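PDB 4R01: putative NADH-flavin reductase from Streptococcus pneumoniae TIGR4, which probably binds NAD(P)H on a Rossmann fold and may use it to reduce flavin. Local coordinates for residues A[5-10]-A[62-67]; A[72-77]-A[125-130]; A[101-106]-A[202-207]. All blocks are in the same frame, centred on the assembly; numbering follows the deposited sequence.

Contact 1: A[5-10]-A[62-67]; sequences AVIAAN and VISAFG. With SO4 (sulfate ion), chain C.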
loop_
_atom_site.group_PDB
_atom_site.type_symbol
_atom_site.label_atom_id
_atom_site.label_comp_id
_atom_site.label_asym_id
_atom_site.label_seq_id
_atom_site.Cartn_x
_atom_site.Cartn_y
_atom_site.Cartn_z
ATOM N N ALA A 5 -14.864 29.562 21.281
ATOM C CA ALA A 5 -13.645 30.299 20.988
ATOM C C ALA A 5 -12.750 29.454 20.090
ATOM O O ALA A 5 -12.515 28.274 20.364
ATOM C CB ALA A 5 -12.921 30.676 22.269
ATOM N N VAL A 6 -12.263 30.055 19.010
ATOM C CA VAL A 6 -11.384 29.351 18.088
ATOM C C VAL A 6 -10.020 30.026 18.014
ATOM O O VAL A 6 -9.892 31.138 17.502
ATOM C CB VAL A 6 -11.989 29.269 16.675
ATOM C CG1 VAL A 6 -11.030 28.566 15.730
ATOM C CG2 VAL A 6 -13.328 28.550 16.712
ATOM N N ILE A 7 -9.006 29.345 18.539
ATOM C CA ILE A 7 -7.635 29.835 18.494
ATOM C C ILE A 7 -7.069 29.646 17.088
ATOM O O ILE A 7 -7.271 28.597 16.474
ATOM C CB ILE A 7 -6.741 29.116 19.532
ATOM C CG1 ILE A 7 -6.908 29.746 20.916
ATOM C CG2 ILE A 7 -5.277 29.193 19.134
ATOM C CD1 ILE A 7 -8.223 29.448 21.593
ATOM N N ALA A 8 -6.381 30.675 16.590
ATOM C CA ALA A 8 -5.823 30.694 15.236
ATOM C C ALA A 8 -6.922 30.585 14.183
ATOM O O ALA A 8 -6.864 29.740 13.291
ATOM C CB ALA A 8 -4.790 29.579 15.056
ATOM N N ALA A 9 -7.918 31.459 14.287
ATOM C CA ALA A 9 -9.072 31.426 13.397
ATOM C C ALA A 9 -8.743 31.924 11.992
ATOM O O ALA A 9 -9.553 31.788 11.076
ATOM C CB ALA A 9 -10.209 32.242 13.990
ATOM N N ASN A 10 -7.562 32.509 11.824
ATOM C CA ASN A 10 -7.128 32.975 10.511
ATOM C C ASN A 10 -6.500 31.858 9.691
ATOM O O ASN A 10 -6.371 31.968 8.469
ATOM C CB ASN A 10 -6.142 34.135 10.651
ATOM C CG ASN A 10 -6.835 35.443 10.944
ATOM O OD1 ASN A 10 -7.967 35.665 10.514
ATOM N ND2 ASN A 10 -6.160 36.321 11.683
ATOM N N VAL A 62 -13.706 25.541 23.725
ATOM C CA VAL A 62 -12.595 26.227 23.083
ATOM C C VAL A 62 -11.925 25.299 22.072
ATOM O O VAL A 62 -11.461 24.217 22.429
ATOM C CB VAL A 62 -11.560 26.711 24.115
ATOM C CG1 VAL A 62 -10.292 27.172 23.424
ATOM C CG2 VAL A 62 -12.146 27.825 24.974
ATOM N N ILE A 63 -11.887 25.720 20.809
ATOM C CA ILE A 63 -11.303 24.904 19.749
ATOM C C ILE A 63 -9.974 25.477 19.276
ATOM O O ILE A 63 -9.925 26.568 18.709
ATOM C CB ILE A 63 -12.241 24.779 18.527
ATOM C CG1 ILE A 63 -13.592 24.181 18.929
ATOM C CG2 ILE A 63 -11.587 23.942 17.436
ATOM C CD1 ILE A 63 -14.651 25.214 19.249
ATOM N N SER A 64 -8.896 24.737 19.503
ATOM C CA SER A 64 -7.583 25.187 19.070
ATOM C C SER A 64 -7.226 24.611 17.704
ATOM O O SER A 64 -7.108 23.397 17.533
ATOM C CB SER A 64 -6.513 24.808 20.092
ATOM O OG SER A 64 -5.227 25.167 19.621
ATOM N N ALA A 65 -7.069 25.504 16.735
ATOM C CA ALA A 65 -6.629 25.137 15.400
ATOM C C ALA A 65 -5.214 25.653 15.191
ATOM O O ALA A 65 -4.814 25.979 14.076
ATOM C CB ALA A 65 -7.572 25.700 14.349
ATOM N N PHE A 66 -4.466 25.727 16.287
ATOM C CA PHE A 66 -3.105 26.246 16.272
ATOM C C PHE A 66 -2.188 25.428 15.369
ATOM O O PHE A 66 -2.158 24.197 15.440
ATOM C CB PHE A 66 -2.544 26.286 17.697
ATOM C CG PHE A 66 -1.101 26.700 17.773
ATOM C CD1 PHE A 66 -0.739 28.031 17.649
ATOM C CD2 PHE A 66 -0.106 25.758 17.981
ATOM C CE1 PHE A 66 0.588 28.415 17.722
ATOM C CE2 PHE A 66 1.224 26.135 18.053
ATOM C CZ PHE A 66 1.570 27.466 17.924
ATOM N N GLY A 67 -1.445 26.126 14.516
ATOM C CA GLY A 67 -0.472 25.494 13.644
ATOM C C GLY A 67 0.850 26.234 13.676
ATOM O O GLY A 67 0.891 27.452 13.497
HETATM S S SO4 C . -3.923 33.455 13.611
HETATM O O1 SO4 C . -5.376 33.491 13.732
HETATM O O2 SO4 C . -3.340 33.151 14.915
HETATM O O3 SO4 C . -3.546 32.423 12.652
HETATM O O4 SO4 C . -3.433 34.747 13.138
HETATM O O HOH W 1 -6.123 27.236 11.830
#
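Strands 5-7 and 62-64 run parallel with axes 4.7 Å apart, pairing Ala5 with Val62, Val6 with Ile63 and Ile7 with Ser64. They are the central neighbours of a Rossmann sheet, where the chain comes back beside its first strand after building the two strands on the other side of it. Ile63 is gripped twice: its N donates to Ala5 O at 2.7 Å, almost in line with the carbonyl, and its O takes the N-H of Ile7. Ala65 N then reaches Ile7 O, the last direct backbone bond between them.

Ile7, Val62 and Ser64 pack toward helix 76-88, and there Ile7 CD1 slants across to Val62 CG1 at 3.6 Å. Val6 and Ile63 face helix 12-24 on the other side of the sheet. Ser64 OG, anti to its own backbone N (chi1 176°), lies 4.1 Å from Ile7 CG2 and takes a weak bond from Phe66 N. Beyond the strand Ala8 sets its CB 3.7 Å from Ala65 O. The following turn holds a sulfate, probably from the crystallisation liquor, a position consistent with a dinucleotide phosphate site; Arg33 N also binds it, while Asn10 N donates to its O1 at 3.1 Å.

Contact 2: A[72-77]-A[125-130]; sequences DTLPLH and KPLAKA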
loop_
_atom_site.group_PDB
_atom_site.type_symbol
_atom_site.label_atom_id
_atom_site.label_comp_id
_atom_site.label_asym_id
_atom_site.label_seq_id
_atom_site.Cartn_x
_atom_site.Cartn_y
_atom_site.Cartn_z
ATOM N N ASP A 72 10.969 25.328 13.873
ATOM C CA ASP A 72 11.615 25.450 15.176
ATOM C C ASP A 72 10.626 25.910 16.241
ATOM O O ASP A 72 10.951 25.946 17.427
ATOM C CB ASP A 72 12.802 26.406 15.106
ATOM C CG ASP A 72 14.120 25.685 14.892
ATOM O OD1 ASP A 72 14.218 24.496 15.260
ATOM O OD2 ASP A 72 15.062 26.312 14.362
ATOM N N THR A 73 9.418 26.265 15.815
ATOM C CA THR A 73 8.351 26.604 16.749
ATOM C C THR A 73 7.370 25.441 16.899
ATOM O O THR A 73 6.350 25.563 17.575
ATOM C CB THR A 73 7.581 27.862 16.306
ATOM O OG1 THR A 73 7.278 27.771 14.909
ATOM C CG2 THR A 73 8.415 29.111 16.559
ATOM N N LEU A 74 7.678 24.316 16.261
ATOM C CA LEU A 74 6.859 23.112 16.401
ATOM C C LEU A 74 6.664 22.647 17.858
ATOM O O LEU A 74 5.592 22.139 18.190
ATOM C CB LEU A 74 7.452 21.968 15.572
ATOM C CG LEU A 74 7.259 22.043 14.054
ATOM C CD1 LEU A 74 8.078 20.973 13.362
ATOM C CD2 LEU A 74 5.794 21.909 13.678
ATOM N N PRO A 75 7.685 22.808 18.730
ATOM C CA PRO A 75 7.425 22.441 20.130
ATOM C C PRO A 75 6.327 23.253 20.826
ATOM O O PRO A 75 5.929 22.889 21.933
ATOM C CB PRO A 75 8.774 22.696 20.809
ATOM C CG PRO A 75 9.765 22.471 19.741
ATOM C CD PRO A 75 9.129 23.005 18.492
ATOM N N LEU A 76 5.845 24.321 20.198
ATOM C CA LEU A 76 4.806 25.150 20.802
ATOM C C LEU A 76 3.464 24.426 20.875
ATOM O O LEU A 76 2.566 24.849 21.608
ATOM C CB LEU A 76 4.647 26.461 20.030
ATOM C CG LEU A 76 5.798 27.455 20.176
ATOM C CD1 LEU A 76 5.537 28.695 19.340
ATOM C CD2 LEU A 76 6.005 27.818 21.636
ATOM N N HIS A 77 3.328 23.343 20.115
ATOM C CA HIS A 77 2.133 22.510 20.185
ATOM C C HIS A 77 1.961 21.951 21.591
ATOM O O HIS A 77 0.861 21.957 22.142
ATOM C CB HIS A 77 2.196 21.366 19.169
ATOM C CG HIS A 77 1.843 21.774 17.772
ATOM N ND1 HIS A 77 2.791 22.152 16.846
ATOM C CD2 HIS A 77 0.648 21.864 17.146
ATOM C CE1 HIS A 77 2.194 22.457 15.708
ATOM N NE2 HIS A 77 0.893 22.291 15.863
ATOM N N LYS A 125 7.553 13.845 9.603
ATOM C CA LYS A 125 7.871 13.476 10.979
ATOM C C LYS A 125 7.932 14.636 11.988
ATOM O O LYS A 125 7.444 14.482 13.105
ATOM C CB LYS A 125 9.192 12.707 11.011
ATOM C CG LYS A 125 9.113 11.351 10.341
ATOM C CD LYS A 125 10.398 10.569 10.520
ATOM C CE LYS A 125 10.250 9.151 9.993
ATOM N NZ LYS A 125 11.537 8.407 10.048
ATOM N N PRO A 126 8.528 15.788 11.618
ATOM C CA PRO A 126 8.574 16.861 12.620
ATOM C C PRO A 126 7.197 17.330 13.094
ATOM O O PRO A 126 6.987 17.455 14.300
ATOM C CB PRO A 126 9.307 17.987 11.886
ATOM C CG PRO A 126 10.169 17.284 10.909
ATOM C CD PRO A 126 9.335 16.130 10.430
ATOM N N LEU A 127 6.275 17.579 12.170
ATOM C CA LEU A 127 4.927 17.988 12.553
ATOM C C LEU A 127 4.187 16.848 13.248
ATOM O O LEU A 127 3.542 17.052 14.275
ATOM C CB LEU A 127 4.132 18.458 11.335
ATOM C CG LEU A 127 2.663 18.798 11.604
ATOM C CD1 LEU A 127 2.547 19.889 12.664
ATOM C CD2 LEU A 127 1.949 19.209 10.323
ATOM N N ALA A 128 4.292 15.651 12.678
ATOM C CA ALA A 128 3.611 14.468 13.205
ATOM C C ALA A 128 4.053 14.148 14.627
ATOM O O ALA A 128 3.245 13.739 15.461
ATOM C CB ALA A 128 3.857 13.271 12.300
ATOM N N LYS A 129 5.340 14.335 14.899
ATOM C CA LYS A 129 5.878 14.067 16.224
ATOM C C LYS A 129 5.369 15.094 17.228
ATOM O O LYS A 129 5.002 14.748 18.350
ATOM C CB LYS A 129 7.405 14.071 16.198
ATOM C CG LYS A 129 8.027 13.330 17.358
ATOM C CD LYS A 129 8.186 11.863 17.009
ATOM C CE LYS A 129 7.689 10.976 18.133
ATOM N NZ LYS A 129 7.838 9.531 17.794
ATOM N N ALA A 130 5.354 16.360 16.820
ATOM C CA ALA A 130 4.875 17.429 17.684
ATOM C C ALA A 130 3.400 17.228 18.006
ATOM O O ALA A 130 2.964 17.464 19.131
ATOM C CB ALA A 130 5.100 18.788 17.036
#
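Leu74 is the main bump here, and its two methyl branches rest side by side on the first turn of helix 125-138. CD1 presses on the proline ring at Pro126 CB, 3.6 Å away, while CD2 meets Leu127 CD1 at 4.0 Å, the two leucine side chains crossing at about a right angle. One turn along the helix from Pro126, Ala130 puts its CB into the hollow between Leu74 and His77, 3.6 Å from Leu74 O and 4.1 Å from His77 ND1.

The joint lies where the loop after strand 61-64 turns into helix 76-88, so it ties the loop leading into that helix of the Rossmann fold to the first turn of helix 125-138. A type I turn from Thr73 to Leu76 makes the bend; Leu74 within it and His77 just after it both face helix 125-138. Leu127 completes the fit: chi1 (175°) sets CG anti to the backbone N and chi2 (58°) turns CD1 to touch both Leu74 CD2 and His77 CE1, and Pro71 of a second subunit packs on this leucine as well.

The histidine ring is held in its rotation. ND1 donates to a lone pair of Leu74 O at 3.1 Å, with the oxygen almost in the ring plane, and that same oxygen also accepts from His77 N; Phe66 meets the ring edge-to-face.

Contact 3: A[101-106]-A[202-207]; sequences AGSLYI and KERISL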
loop_
_atom_site.group_PDB
_atom_site.type_symbol
_atom_site.label_atom_id
_atom_site.label_comp_id
_atom_site.label_asym_id
_atom_site.label_seq_id
_atom_site.Cartn_x
_atom_site.Cartn_y
_atom_site.Cartn_z
ATOM N N ALA A 101 -2.987 13.026 11.865
ATOM C CA ALA A 101 -3.339 11.636 11.600
ATOM C C ALA A 101 -2.192 10.698 11.962
ATOM O O ALA A 101 -2.396 9.502 12.155
ATOM C CB ALA A 101 -3.730 11.455 10.138
ATOM N N GLY A 102 -0.986 11.252 12.061
ATOM C CA GLY A 102 0.208 10.461 12.312
ATOM C C GLY A 102 0.207 9.672 13.611
ATOM O O GLY A 102 0.940 8.693 13.747
ATOM N N SER A 103 -0.622 10.093 14.564
ATOM C CA SER A 103 -0.654 9.476 15.887
ATOM C C SER A 103 -1.700 8.371 15.992
ATOM O O SER A 103 -1.881 7.780 17.055
ATOM C CB SER A 103 -0.924 10.531 16.957
ATOM O OG SER A 103 -2.223 11.078 16.803
ATOM N N LEU A 104 -2.403 8.115 14.896
ATOM C CA LEU A 104 -3.392 7.044 14.853
ATOM C C LEU A 104 -2.710 5.687 14.970
ATOM O O LEU A 104 -1.653 5.465 14.381
ATOM C CB LEU A 104 -4.212 7.120 13.562
ATOM C CG LEU A 104 -5.188 8.296 13.468
ATOM C CD1 LEU A 104 -5.669 8.498 12.038
ATOM C CD2 LEU A 104 -6.366 8.087 14.413
ATOM N N TYR A 105 -3.311 4.787 15.742
ATOM C CA TYR A 105 -2.801 3.425 15.878
ATOM C C TYR A 105 -3.101 2.600 14.630
ATOM O O TYR A 105 -4.152 2.758 14.010
ATOM C CB TYR A 105 -3.402 2.742 17.110
ATOM C CG TYR A 105 -3.048 3.408 18.419
ATOM C CD1 TYR A 105 -1.881 3.078 19.094
ATOM C CD2 TYR A 105 -3.882 4.365 18.982
ATOM C CE1 TYR A 105 -1.555 3.680 20.295
ATOM C CE2 TYR A 105 -3.563 4.975 20.182
ATOM C CZ TYR A 105 -2.399 4.629 20.835
ATOM O OH TYR A 105 -2.080 5.234 22.029
ATOM N N ILE A 106 -2.177 1.715 14.272
ATOM C CA ILE A 106 -2.316 0.908 13.064
ATOM C C ILE A 106 -3.349 -0.212 13.208
ATOM O O ILE A 106 -3.962 -0.622 12.222
ATOM C CB ILE A 106 -0.967 0.287 12.649
ATOM C CG1 ILE A 106 -0.433 -0.614 13.760
ATOM C CG2 ILE A 106 0.044 1.370 12.325
ATOM C CD1 ILE A 106 0.815 -1.351 13.381
ATOM N N LYS A 202 -12.329 13.460 26.945
ATOM C CA LYS A 202 -11.029 12.918 27.346
ATOM C C LYS A 202 -10.618 11.722 26.486
ATOM O O LYS A 202 -10.111 10.724 26.995
ATOM C CB LYS A 202 -11.037 12.522 28.825
ATOM C CG LYS A 202 -11.425 13.646 29.771
ATOM C CD LYS A 202 -11.324 13.193 31.215
ATOM C CE LYS A 202 -11.930 14.206 32.163
ATOM N NZ LYS A 202 -11.818 13.748 33.573
ATOM N N GLU A 203 -10.838 11.833 25.181
ATOM C CA GLU A 203 -10.405 10.805 24.243
ATOM C C GLU A 203 -10.240 11.392 22.846
ATOM O O GLU A 203 -10.629 12.533 22.593
ATOM C CB GLU A 203 -11.393 9.637 24.224
ATOM C CG GLU A 203 -12.847 10.036 24.038
ATOM C CD GLU A 203 -13.766 8.836 23.890
ATOM O OE1 GLU A 203 -13.609 8.083 22.905
ATOM O OE2 GLU A 203 -14.638 8.640 24.761
ATOM N N ARG A 204 -9.646 10.618 21.944
ATOM C CA ARG A 204 -9.449 11.081 20.578
ATOM C C ARG A 204 -10.404 10.432 19.588
ATOM O O ARG A 204 -10.586 9.215 19.588
ATOM C CB ARG A 204 -8.019 10.827 20.102
ATOM C CG ARG A 204 -7.926 10.932 18.586
ATOM C CD ARG A 204 -6.567 10.623 18.044
ATOM N NE ARG A 204 -6.152 9.253 18.307
ATOM C CZ ARG A 204 -4.983 8.772 17.916
ATOM N NH1 ARG A 204 -4.158 9.556 17.236
ATOM N NH2 ARG A 204 -4.641 7.522 18.190
ATOM N N ILE A 205 -10.998 11.261 18.737
ATOM C CA ILE A 205 -11.769 10.775 17.607
ATOM C C ILE A 205 -11.029 11.081 16.310
ATOM O O ILE A 205 -10.084 11.873 16.300
ATOM C CB ILE A 205 -13.164 11.411 17.562
ATOM C CG1 ILE A 205 -13.042 12.935 17.499
ATOM C CG2 ILE A 205 -13.971 10.987 18.777
ATOM C CD1 ILE A 205 -14.373 13.651 17.459
ATOM N N SER A 206 -11.457 10.455 15.219
ATOM C CA SER A 206 -10.862 10.715 13.912
ATOM C C SER A 206 -11.945 10.886 12.851
ATOM O O SER A 206 -13.035 10.320 12.965
ATOM C CB SER A 206 -9.902 9.588 13.519
ATOM O OG SER A 206 -10.548 8.329 13.567
ATOM N N LEU A 207 -11.640 11.673 11.822
ATOM C CA LEU A 207 -12.611 11.985 10.778
ATOM C C LEU A 207 -12.064 11.666 9.389
ATOM O O LEU A 207 -10.855 11.734 9.166
ATOM C CB LEU A 207 -13.019 13.458 10.859
ATOM C CG LEU A 207 -13.722 13.877 12.151
ATOM C CD1 LEU A 207 -13.884 15.391 12.211
ATOM C CD2 LEU A 207 -15.071 13.190 12.250
#
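Arg204 starts toward Ser103 with CG anti to its backbone N (chi1 164°), runs extended to CD, then bends at chi3 (63°), placing NE where Glu170 can take it in a salt bridge. Both hydrogen bonds from the guanidinium to the loop go to one oxygen, Ser103 O. NH2 donates to it at 3.0 Å, the acceptor lying near the guanidinium plane but the donor standing well above the plane of the carbonyl; NH1 adds a weak bond to the same atom at 2.9 Å.

Leu104 covers one face of the group, its CD2 3.8 Å above the centre, and this same methyl touches Ser206 CB at 3.9 Å. The strand involved, 203-209, extends the Rossmann sheet past strand 145-150 and pairs antiparallel with 165-168, whereas Ser103 sits in a type I turn, Ala101 to Leu104, in the long loop after strand 94-98. Arg204 and Ser206 both project from their strand toward this loop. Leu135 of helix 125-138 touches both Ser103 and Arg204, and Glu170 probably balances the buried positive charge. Ser206 turns its hydroxyl to Gly169 O. At the guanidinium edge Tyr105 CD2 comes to 3.3 Å from Arg204 NH2, with the ring and guanidinium planes 90° apart.

From the N terminus, contact 1 closes first: strand 3-7 is rejoined by strand 61-64 after the chain has laid down helix 12-24 and strands 27-32 and 42-45. The chain goes straight on into contact 2, so these two are in series, and they touch where Phe66 CZ packs on Leu76 CB. Before 125-130 closes contact 2, residues 101-106 have already opened contact 3; contacts 2 and 3 therefore cross. Contacts 1 and 3 reach the same sheet on opposite sides of the chain's centre, about 19 Å between centres. Contact 2 joins the approach to helix 76-88 with the first turn of helix 125-138, and contact 3 ties the long loop after strand 94-98 to strand 203-209.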